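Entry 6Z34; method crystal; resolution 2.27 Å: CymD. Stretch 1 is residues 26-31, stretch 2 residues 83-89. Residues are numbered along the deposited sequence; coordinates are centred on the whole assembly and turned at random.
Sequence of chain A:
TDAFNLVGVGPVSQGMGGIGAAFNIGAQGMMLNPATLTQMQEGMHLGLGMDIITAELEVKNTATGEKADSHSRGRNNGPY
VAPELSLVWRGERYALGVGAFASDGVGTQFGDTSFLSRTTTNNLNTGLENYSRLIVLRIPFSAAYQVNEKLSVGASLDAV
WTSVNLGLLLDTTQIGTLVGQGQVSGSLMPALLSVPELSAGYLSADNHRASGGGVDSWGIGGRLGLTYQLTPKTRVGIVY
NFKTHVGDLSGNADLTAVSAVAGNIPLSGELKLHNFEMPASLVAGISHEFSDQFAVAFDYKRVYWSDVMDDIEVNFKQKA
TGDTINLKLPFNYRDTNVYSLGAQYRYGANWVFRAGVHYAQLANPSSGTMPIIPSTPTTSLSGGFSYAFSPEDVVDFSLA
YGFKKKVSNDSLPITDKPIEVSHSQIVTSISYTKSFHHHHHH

Stretch 1, residues 26-31: GAQGMM
Stretch 2, residues 83-89: PELSLVW

No hydrogen bond links these two stretches; a short 3-10 turn rests on a strand, and the closest atom pairs across the contact all join side chains. The contact is small, burying 231 Å² summed over both sides.

Stretch 1 coils as a 3-10 segment from Ala 27 to Met 31. Its i to i+3 bonds run from Gly 29 N to Gly 26 O (2.9 Å), Met 30 N to Ala 27 O (3.1 Å) and Met 31 N to Gln 28 O (2.8 Å). Gly 26 has phi/psi 87/-155, where a CB would jam against the preceding carbonyl O.

Stretch 2 is extended throughout, so its side chains alternate. Glu 84, Ser 86 and Val 88 point toward the turn; Leu 85 and Leu 87 point away.

Ala 27 and Ser 86 have the nearest CA atoms across the stretches, 6.5 Å apart. Ala 27 CB points toward the strand and lies 3.4 Å from Ser 86 OG and 3.7 Å from Val 88 CG2. Ser 86 has chi1 p; Val 88 has chi1 t.

Met 30 also points toward the strand. Its chi1 of -96° lies between wells, followed by chi2 t and chi3 m. Met 30 CE reaches 3.5 Å from Ser 86 CB and 4.1 Å from Val 88 CG2. Ala 27 and Met 30 thus share an apolar contact with Val 88.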

# COMPACT_ATOMS: atom_id res chain seq x y z
N GLY A 26 16.11 -5.38 -6.56
CA GLY A 26 15.63 -6.24 -7.63
C GLY A 26 14.49 -5.60 -8.42
O GLY A 26 14.34 -4.37 -8.47
N ALA A 27 13.67 -6.46 -9.03
CA ALA A 27 12.59 -5.98 -9.87
C ALA A 27 11.59 -5.10 -9.13
O ALA A 27 10.94 -4.26 -9.75
CB ALA A 27 11.82 -7.16 -10.47
N GLN A 28 11.45 -5.29 -7.81
CA GLN A 28 10.56 -4.44 -7.03
C GLN A 28 10.95 -2.96 -7.09
O GLN A 28 10.13 -2.12 -6.70
CB GLN A 28 10.52 -4.93 -5.59
CG GLN A 28 9.85 -6.28 -5.46
CD GLN A 28 10.80 -7.43 -5.69
OE1 GLN A 28 11.90 -7.25 -6.24
NE2 GLN A 28 10.40 -8.62 -5.27
N GLY A 29 12.14 -2.63 -7.61
CA GLY A 29 12.49 -1.23 -7.79
C GLY A 29 11.47 -0.48 -8.62
O GLY A 29 11.29 0.73 -8.45
N MET A 30 10.80 -1.17 -9.54
CA MET A 30 9.63 -0.67 -10.25
C MET A 30 8.67 0.11 -9.34
O MET A 30 8.04 1.09 -9.75
CB MET A 30 8.86 -1.84 -10.89
CG MET A 30 9.21 -2.09 -12.32
SD MET A 30 8.32 -3.44 -13.14
CE MET A 30 8.51 -4.78 -12.00
N MET A 31 8.54 -0.35 -8.09
CA MET A 31 7.57 0.22 -7.17
C MET A 31 8.24 1.03 -6.07
O MET A 31 7.56 1.44 -5.13
CB MET A 31 6.71 -0.87 -6.54
CG MET A 31 5.77 -1.57 -7.51
SD MET A 31 4.49 -0.48 -8.20
CE MET A 31 3.93 0.34 -6.73
N PRO A 83 -0.04 -11.06 -3.75
CA PRO A 83 0.93 -11.53 -4.75
C PRO A 83 1.61 -10.39 -5.49
O PRO A 83 1.09 -9.27 -5.60
CB PRO A 83 0.08 -12.35 -5.73
CG PRO A 83 -1.35 -11.89 -5.50
CD PRO A 83 -1.43 -11.44 -4.08
N GLU A 84 2.80 -10.70 -6.01
CA GLU A 84 3.57 -9.78 -6.83
C GLU A 84 4.16 -10.52 -8.01
O GLU A 84 4.79 -11.57 -7.84
CB GLU A 84 4.70 -9.10 -6.04
CG GLU A 84 4.34 -8.64 -4.64
CD GLU A 84 5.50 -7.97 -3.93
OE1 GLU A 84 5.36 -6.80 -3.52
OE2 GLU A 84 6.56 -8.61 -3.78
N LEU A 85 3.98 -9.95 -9.20
CA LEU A 85 4.47 -10.47 -10.47
C LEU A 85 5.38 -9.43 -11.11
O LEU A 85 5.02 -8.26 -11.15
CB LEU A 85 3.30 -10.75 -11.43
CG LEU A 85 2.18 -11.59 -10.84
CD1 LEU A 85 1.08 -11.81 -11.84
CD2 LEU A 85 2.80 -12.89 -10.41
N SER A 86 6.52 -9.87 -11.67
CA SER A 86 7.36 -8.93 -12.39
C SER A 86 8.08 -9.57 -13.57
O SER A 86 8.51 -10.73 -13.52
CB SER A 86 8.42 -8.26 -11.47
OG SER A 86 9.06 -9.20 -10.63
N LEU A 87 8.21 -8.77 -14.62
CA LEU A 87 8.98 -9.08 -15.81
C LEU A 87 9.86 -7.87 -16.09
O LEU A 87 9.35 -6.78 -16.34
CB LEU A 87 8.07 -9.37 -17.01
CG LEU A 87 8.87 -9.68 -18.28
CD1 LEU A 87 9.82 -10.81 -17.94
CD2 LEU A 87 7.99 -10.04 -19.49
N VAL A 88 11.18 -8.06 -16.06
CA VAL A 88 12.13 -6.98 -16.30
C VAL A 88 13.11 -7.40 -17.39
O VAL A 88 13.72 -8.47 -17.31
CB VAL A 88 12.88 -6.60 -15.01
CG1 VAL A 88 14.01 -5.62 -15.31
CG2 VAL A 88 11.92 -6.01 -13.98
N TRP A 89 13.26 -6.55 -18.41
CA TRP A 89 14.30 -6.70 -19.42
C TRP A 89 15.43 -5.70 -19.16
O TRP A 89 15.17 -4.50 -18.96
CB TRP A 89 13.69 -6.50 -20.81
CG TRP A 89 14.66 -6.53 -21.92
CD1 TRP A 89 15.06 -7.63 -22.63
CD2 TRP A 89 15.36 -5.41 -22.49
NE1 TRP A 89 15.96 -7.26 -23.60
CE2 TRP A 89 16.17 -5.91 -23.53
CE3 TRP A 89 15.38 -4.04 -22.23
CZ2 TRP A 89 17.01 -5.09 -24.30
CZ3 TRP A 89 16.21 -3.21 -23.00
CH2 TRP A 89 17.01 -3.75 -24.02